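Local coordinates for protein beta-lactamase (Serratia marcescens, PDB 5GWA) that probably hydrolyses the beta-lactam ring of antibiotics, as a plasmid-borne class A extended-spectrum serine beta-lactamase, and is held here in complex with the inhibitor avibactam, at residues G225-T230 with D258-I263; V22-L27 with F33-N38; K200-L205 with I246-S251. All coordinates share one frame; numbering follows the deposited sequence. Where two conformers were deposited one is given.

Contact 1 of 3, residues G225-T230 with D258-I263; sequences GITAAT and DVNEKI. With NA (sodium ion), chain B; NA (sodium ion), chain X; NA (sodium ion), chain M.
Thr230 of strand 227-237 meets Asn260 of helix 257-276, the threonine side chain standing roughly perpendicular to the asparagine. Asn260 can be followed outward from the helix. Its CB packs on the threonine, 3.7 Å from Thr230 OG1 and 3.9 Å from Thr230 CG2. CG then turns beside the backbone N (chi1 -68°), which carries the amide along the strand toward Thr227. ND2 ends 4.3 Å from Thr227 CB. It also gives a hydrogen bond to a water, 3.0 Å from ND2 to the water oxygen. The same water donates to Thr230 OG1 at 2.8 Å, so one molecule bridges strand and helix. ND2 also bonds Glu255 O, and OD1 bonds Ser253 OG. With both ends engaged, the buried amide has its rotation fixed.

Further along the helix, Thr230 CG2 only grazes Glu261 CG. The carboxylate leads elsewhere. OE1 forms a salt bridge with Lys76 of the second subunit, and OE2 binds a sodium ion.

At the start of the strand segment, another sodium ion is held by Gly225 O, Thr227 OG1 (2.8 Å from OG1 to the ion), a water and Glu255 O. Thr227 OG1 also bonds Thr221 OG1. A third sodium ion is bound by Ala229 O, 2.9 Å from that oxygen.

The axes of the short segments 227-230 and 258-263 approach to 9.4 Å at an angle of 37°. This is helix-on-sheet packing, with the C-terminal helix lying against a strand of the five-stranded antiparallel sheet, as in the alpha/beta domain of class A beta-lactamases.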
# COMPACT_ATOMS: atom_id res chain seq x y z
N GLY A 225 -6.66 16.87 8.60
CA GLY A 225 -7.79 16.01 8.86
C GLY A 225 -8.73 15.85 7.66
O GLY A 225 -9.81 15.31 7.79
N ILE A 226 -8.28 16.27 6.49
CA ILE A 226 -9.11 16.16 5.28
C ILE A 226 -8.75 14.92 4.45
O ILE A 226 -7.61 14.74 4.07
CB ILE A 226 -8.91 17.40 4.40
CG1 ILE A 226 -9.19 18.66 5.22
CG2 ILE A 226 -9.79 17.36 3.16
CD1 ILE A 226 -10.63 18.75 5.66
N THR A 227 -9.75 14.10 4.17
CA THR A 227 -9.62 13.01 3.23
C THR A 227 -10.16 13.47 1.85
O THR A 227 -11.36 13.62 1.65
CB THR A 227 -10.36 11.79 3.74
OG1 THR A 227 -9.87 11.46 5.08
CG2 THR A 227 -10.09 10.63 2.85
N ALA A 228 -9.23 13.61 0.91
CA ALA A 228 -9.57 14.17 -0.40
C ALA A 228 -10.64 13.38 -1.15
O ALA A 228 -11.45 13.96 -1.84
CB ALA A 228 -8.34 14.28 -1.26
N ALA A 229 -10.54 12.05 -1.10
CA ALA A 229 -11.39 11.19 -1.93
C ALA A 229 -11.76 9.87 -1.25
O ALA A 229 -10.89 9.18 -0.73
CB ALA A 229 -10.72 10.91 -3.26
N THR A 230 -13.05 9.58 -1.25
CA THR A 230 -13.56 8.24 -0.92
C THR A 230 -14.70 7.99 -1.91
O THR A 230 -15.77 8.60 -1.85
CB THR A 230 -14.11 8.19 0.53
OG1 THR A 230 -13.13 8.70 1.42
CG2 THR A 230 -14.46 6.78 0.94
N ASP A 258 -15.26 5.59 8.31
CA ASP A 258 -16.50 4.87 8.40
C ASP A 258 -17.70 5.67 7.91
O ASP A 258 -18.61 5.14 7.27
CB ASP A 258 -16.74 4.41 9.85
CG ASP A 258 -16.90 5.57 10.83
OD1 ASP A 258 -16.04 6.51 10.85
OD2 ASP A 258 -17.85 5.54 11.63
N VAL A 259 -17.69 6.97 8.21
CA VAL A 259 -18.76 7.86 7.75
C VAL A 259 -18.69 8.08 6.24
O VAL A 259 -19.70 8.02 5.58
CB VAL A 259 -18.67 9.22 8.46
CG1 VAL A 259 -19.65 10.23 7.88
CG2 VAL A 259 -18.94 9.04 9.94
N ASN A 260 -17.49 8.23 5.71
CA ASN A 260 -17.31 8.45 4.29
C ASN A 260 -17.85 7.26 3.49
O ASN A 260 -18.54 7.45 2.48
CB ASN A 260 -15.84 8.74 3.99
CG ASN A 260 -15.38 10.08 4.58
OD1 ASN A 260 -16.18 11.01 4.65
ND2 ASN A 260 -14.16 10.15 5.03
N GLU A 261 -17.56 6.04 3.95
CA GLU A 261 -18.08 4.87 3.29
C GLU A 261 -19.59 4.77 3.42
O GLU A 261 -20.29 4.44 2.48
CB GLU A 261 -17.40 3.59 3.78
CG GLU A 261 -15.91 3.57 3.54
CD GLU A 261 -15.33 2.17 3.59
OE1 GLU A 261 -15.40 1.52 4.63
OE2 GLU A 261 -14.80 1.68 2.58
N LYS A 262 -20.09 5.06 4.62
CA LYS A 262 -21.50 5.01 4.88
C LYS A 262 -22.29 5.99 4.03
O LYS A 262 -23.37 5.66 3.56
CB LYS A 262 -21.73 5.29 6.37
CG LYS A 262 -23.17 5.24 6.82
CD LYS A 262 -23.70 3.82 6.85
CE LYS A 262 -23.40 3.13 8.17
NZ LYS A 262 -23.72 1.67 8.14
N ILE A 263 -21.69 7.14 3.71
CA ILE A 263 -22.35 8.08 2.80
C ILE A 263 -22.63 7.43 1.46
O ILE A 263 -23.73 7.52 0.92
CB ILE A 263 -21.53 9.36 2.61
CG1 ILE A 263 -21.61 10.25 3.87
CG2 ILE A 263 -22.03 10.17 1.43
CD1 ILE A 263 -20.56 11.31 3.95
NA NA B . -11.10 12.77 7.16
NA NA X . -10.33 7.47 1.55
NA NA M . -15.67 -0.88 2.25
O HOH W 1 -12.64 7.77 4.02
O HOH W 2 -10.07 11.54 9.22

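Contact 2 of 3, residues V22-L27 with F33-N38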
# COMPACT_ATOMS: atom_id res chain seq x y z
N VAL A 22 -19.92 16.10 -1.71
CA VAL A 22 -20.27 14.77 -2.22
C VAL A 22 -20.94 14.92 -3.59
O VAL A 22 -21.99 15.52 -3.73
CB VAL A 22 -21.19 14.01 -1.28
CG1 VAL A 22 -21.48 12.61 -1.82
CG2 VAL A 22 -20.56 13.92 0.11
N GLY A 23 -20.32 14.33 -4.60
CA GLY A 23 -20.87 14.34 -5.95
C GLY A 23 -21.55 13.03 -6.25
O GLY A 23 -21.00 11.97 -5.96
N VAL A 24 -22.74 13.11 -6.81
CA VAL A 24 -23.53 11.91 -7.09
C VAL A 24 -24.06 11.96 -8.52
O VAL A 24 -24.60 12.97 -8.94
CB VAL A 24 -24.75 11.80 -6.18
CG1 VAL A 24 -25.51 10.52 -6.49
CG2 VAL A 24 -24.33 11.83 -4.73
N ALA A 25 -23.96 10.85 -9.27
CA ALA A 25 -24.71 10.73 -10.52
C ALA A 25 -25.23 9.32 -10.65
O ALA A 25 -24.58 8.35 -10.24
CB ALA A 25 -23.89 11.08 -11.73
N VAL A 26 -26.41 9.23 -11.26
CA VAL A 26 -27.08 7.97 -11.54
C VAL A 26 -27.64 8.07 -12.95
O VAL A 26 -28.20 9.10 -13.33
CB VAL A 26 -28.24 7.69 -10.57
CG1 VAL A 26 -28.79 6.28 -10.80
CG2 VAL A 26 -27.83 7.85 -9.13
N LEU A 27 -27.48 7.00 -13.72
CA LEU A 27 -28.09 6.90 -15.05
C LEU A 27 -28.64 5.49 -15.22
O LEU A 27 -27.90 4.50 -15.13
CB LEU A 27 -27.02 7.18 -16.09
CG LEU A 27 -27.31 7.70 -17.48
CD1 LEU A 27 -28.31 8.87 -17.40
CD2 LEU A 27 -25.99 8.16 -18.10
N PHE A 33 -33.88 7.08 -16.62
CA PHE A 33 -33.68 7.59 -15.28
C PHE A 33 -32.36 8.32 -15.18
O PHE A 33 -31.35 7.87 -15.72
CB PHE A 33 -33.70 6.47 -14.26
CG PHE A 33 -33.51 6.95 -12.86
CD1 PHE A 33 -34.54 7.63 -12.21
CD2 PHE A 33 -32.29 6.82 -12.22
CE1 PHE A 33 -34.38 8.09 -10.92
CE2 PHE A 33 -32.12 7.27 -10.92
CZ PHE A 33 -33.17 7.91 -10.27
N LYS A 34 -32.39 9.49 -14.55
CA LYS A 34 -31.21 10.33 -14.45
C LYS A 34 -31.29 11.16 -13.18
O LYS A 34 -32.34 11.76 -12.91
CB LYS A 34 -31.09 11.22 -15.69
CG LYS A 34 -30.03 12.30 -15.60
CD LYS A 34 -29.88 13.02 -16.94
CE LYS A 34 -29.92 14.52 -16.77
NZ LYS A 34 -29.94 15.20 -18.09
N LEU A 35 -30.23 11.15 -12.36
CA LEU A 35 -30.17 11.95 -11.15
C LEU A 35 -28.75 12.46 -10.97
O LEU A 35 -27.80 11.67 -11.06
CB LEU A 35 -30.58 11.11 -9.95
CG LEU A 35 -30.70 11.86 -8.63
CD1 LEU A 35 -31.92 11.35 -7.87
CD2 LEU A 35 -29.45 11.70 -7.79
N ASN A 36 -28.59 13.76 -10.70
CA ASN A 36 -27.29 14.38 -10.46
C ASN A 36 -27.37 15.21 -9.19
O ASN A 36 -28.37 15.91 -8.97
CB ASN A 36 -26.93 15.29 -11.61
CG ASN A 36 -26.63 14.54 -12.89
OD1 ASN A 36 -25.97 13.51 -12.90
ND2 ASN A 36 -27.17 15.05 -13.98
N VAL A 37 -26.34 15.15 -8.36
CA VAL A 37 -26.19 15.99 -7.18
C VAL A 37 -24.77 16.56 -7.14
O VAL A 37 -23.81 15.81 -7.25
CB VAL A 37 -26.47 15.22 -5.88
CG1 VAL A 37 -26.26 16.11 -4.67
CG2 VAL A 37 -27.88 14.64 -5.92
N ASN A 38 -24.64 17.88 -7.02
CA ASN A 38 -23.35 18.53 -6.91
C ASN A 38 -22.44 18.16 -8.08
O ASN A 38 -21.23 18.08 -7.94
CB ASN A 38 -22.69 18.24 -5.57
CG ASN A 38 -23.52 18.71 -4.41
OD1 ASN A 38 -24.17 19.75 -4.48
ND2 ASN A 38 -23.53 17.93 -3.33
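Val26 and Phe33 each place a side-chain carbon anti to the backbone N: CG1 of Val26 at chi1 -173°, and CG of Phe33 at -179°. The ring of Phe33 thereby swings back toward the neighbouring strand. Val26 CG1 meets it at the edge, in the ring plane, 3.5 Å from Phe33 CE2.

The strands run antiparallel. Val24 pairs with Val37 and Val26 with Leu35 as hydrogen-bonded pairs. Ala25 with Asn36 and Leu27 with Lys34 are non-hydrogen-bonded pairs. Val24 N to Val37 O is 2.9 Å, and the return bond from Val37 N to Val24 O is 2.8 Å. The second pair is less even. Val26 N reaches Leu35 O at 2.8 Å with a bend at the hydrogen (148°), while Leu35 N returns a straighter bond to Val26 O. CA-H...O contacts fill in between, such as Ala25 CA to Leu35 O.

Val24 and Val37 run alongside each other in the same sense, CB to CB 3.8 Å. With Val26 and Leu35 they form an apolar face. Helix 257-276 covers it through Ile267 and Val271, and Leu7 of helix 4-15 packs on Leu35. On the other face, Leu27 CD1 rests on Lys34 CB, 4.0 Å away.

Beyond the last pair, the Asn38 side-chain amide adds one more bond between the two segments. ND2 donates to Val22 O at 2.9 Å, nearly straight, with the acceptor in the amide plane.

The chemistry thus divides the work. Backbone amides and one side-chain amide hold this edge hairpin in register, while the branched aliphatic face and the phenyl ring bind it to the helices by apolar packing.

Contact 3 of 3, residues K200-L205 with I246-S251; sequences KRLKGL and IAVYVS
Leu202 carries the whole contact from the loop side. Its CD2 methyl lies against Ile246, 3.8 Å from Ile246 CG2, and CD1 follows at 4.0 Å from the same methyl. The two side chains pass alongside each other with reversed directions. CG of Leu202 stands anti to its carbonyl carbon (chi1 -66°), which directs CD1 and CD2 at the Ile246 CG2 methyl.

Contact with Val248 is looser, with Leu202 CD2 4.3 Å from Val248 CG2. The joint is purely apolar and buried, and Ile264 of helix 257-276 packs on Leu202 as well.

Away from the strand the segment is more open. Lys200, Lys203, Gly204 and Leu205 are partly exposed. A type I beta turn runs from Arg201 to Gly204, closed by Gly204 N to Arg201 O at 2.9 Å. Asp232 OD2 accepts from Leu202 N and ties the turn to strand 227-237.

Arg201 points elsewhere, its guanidinium bonding Ser218 OG and the carbonyls of Gly217 and Asn231. It is part of the avibactam pocket. The arrangement is a loop packed by one leucine onto a central strand of the beta-lactamase sheet, beside the inhibitor site.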
# COMPACT_ATOMS: atom_id res chain seq x y z
N LYS A 200 -18.18 -2.15 1.75
CA LYS A 200 -19.16 -1.33 2.49
C LYS A 200 -19.39 0.04 1.87
O LYS A 200 -19.98 0.90 2.51
CB LYS A 200 -18.74 -1.20 3.97
CG LYS A 200 -18.51 -2.55 4.64
CD LYS A 200 -19.71 -3.48 4.49
CE LYS A 200 -20.05 -4.19 5.79
NZ LYS A 200 -19.17 -5.37 6.01
N ARG A 201 -19.18 0.12 0.55
CA ARG A 201 -19.47 1.34 -0.21
C ARG A 201 -20.75 1.15 -1.00
O ARG A 201 -21.78 0.96 -0.40
CB ARG A 201 -18.24 1.78 -1.02
CG ARG A 201 -17.04 2.08 -0.13
CD ARG A 201 -15.85 2.67 -0.85
NE ARG A 201 -14.69 2.78 0.03
CZ ARG A 201 -13.56 3.42 -0.28
NH1 ARG A 201 -13.41 4.00 -1.46
NH2 ARG A 201 -12.57 3.43 0.57
N LEU A 202 -20.74 1.17 -2.34
CA LEU A 202 -21.98 0.96 -3.06
C LEU A 202 -22.74 -0.26 -2.61
O LEU A 202 -23.97 -0.23 -2.51
CB LEU A 202 -21.79 0.90 -4.58
CG LEU A 202 -21.33 2.20 -5.27
CD1 LEU A 202 -20.93 1.94 -6.68
CD2 LEU A 202 -22.42 3.28 -5.23
N LYS A 203 -22.04 -1.38 -2.41
CA LYS A 203 -22.62 -2.66 -2.01
C LYS A 203 -23.12 -2.70 -0.56
O LYS A 203 -23.79 -3.64 -0.17
CB LYS A 203 -21.58 -3.76 -2.22
CG LYS A 203 -21.29 -4.09 -3.69
CD LYS A 203 -20.07 -4.99 -3.82
CE LYS A 203 -20.33 -6.37 -3.25
NZ LYS A 203 -21.24 -7.15 -4.13
N GLY A 204 -22.76 -1.72 0.26
CA GLY A 204 -22.79 -1.91 1.70
C GLY A 204 -24.14 -2.26 2.30
O GLY A 204 -24.21 -3.03 3.28
N LEU A 205 -25.17 -1.58 1.83
CA LEU A 205 -26.52 -1.76 2.38
C LEU A 205 -27.51 -2.37 1.39
O LEU A 205 -28.71 -2.40 1.66
CB LEU A 205 -27.05 -0.43 2.95
CG LEU A 205 -26.23 0.20 4.05
CD1 LEU A 205 -26.60 1.65 4.28
CD2 LEU A 205 -26.36 -0.60 5.34
N ILE A 246 -24.05 4.14 -11.32
CA ILE A 246 -24.01 5.09 -10.23
C ILE A 246 -22.54 5.44 -9.94
O ILE A 246 -21.66 4.59 -9.99
CB ILE A 246 -24.73 4.55 -8.97
CG1 ILE A 246 -24.66 5.52 -7.80
CG2 ILE A 246 -24.20 3.19 -8.58
CD1 ILE A 246 -25.69 5.24 -6.73
N ALA A 247 -22.30 6.71 -9.63
CA ALA A 247 -21.00 7.15 -9.19
C ALA A 247 -21.12 8.07 -8.00
O ALA A 247 -21.93 9.02 -8.04
CB ALA A 247 -20.29 7.85 -10.32
N VAL A 248 -20.41 7.77 -6.92
CA VAL A 248 -20.42 8.64 -5.75
C VAL A 248 -19.00 9.01 -5.39
O VAL A 248 -18.13 8.15 -5.24
CB VAL A 248 -21.13 8.02 -4.53
CG1 VAL A 248 -21.15 8.98 -3.36
CG2 VAL A 248 -22.55 7.58 -4.89
N TYR A 249 -18.74 10.32 -5.24
CA TYR A 249 -17.43 10.83 -4.85
C TYR A 249 -17.58 11.63 -3.56
O TYR A 249 -18.23 12.66 -3.55
CB TYR A 249 -16.87 11.78 -5.93
CG TYR A 249 -16.72 11.11 -7.25
CD1 TYR A 249 -17.77 11.03 -8.14
CD2 TYR A 249 -15.50 10.56 -7.64
CE1 TYR A 249 -17.62 10.42 -9.37
CE2 TYR A 249 -15.38 9.84 -8.80
CZ TYR A 249 -16.43 9.76 -9.64
OH TYR A 249 -16.23 9.08 -10.80
N VAL A 250 -17.11 11.08 -2.44
CA VAL A 250 -17.08 11.84 -1.19
C VAL A 250 -15.73 12.54 -1.09
O VAL A 250 -14.69 11.89 -0.94
CB VAL A 250 -17.28 10.90 0.03
CG1 VAL A 250 -17.25 11.71 1.32
CG2 VAL A 250 -18.56 10.10 -0.10
N SER A 251 -15.72 13.87 -1.31
CA SER A 251 -14.46 14.57 -1.45
C SER A 251 -14.22 15.59 -0.34
O SER A 251 -15.16 16.05 0.28
CB SER A 251 -14.33 15.22 -2.84
OG SER A 251 -15.16 16.37 -2.96

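How the contacts relate
All three contacts share the five-stranded sheet. Strand 243-253 lies between the strands of contacts 1 and 2. Contact 2 borders it through Gly23 N to Tyr249 O and Ala25 O to Ala247 N, both probable hydrogen bonds of 2.9 Å. Contact 1 borders it through Thr230 N to Val250 O. Contacts 1 and 3 are closest, with centres about 10 Å apart. Their salt bridge joins Glu261 OE2 to Arg201 NE at 2.8 Å. The centres of contacts 1 and 2 are about 18 Å apart, yet Ile263 touches Val22. The side chain of Thr230 is about 7 Å from bound avibactam, nearest atoms. The side chain of Leu202 is about 11 Å from it.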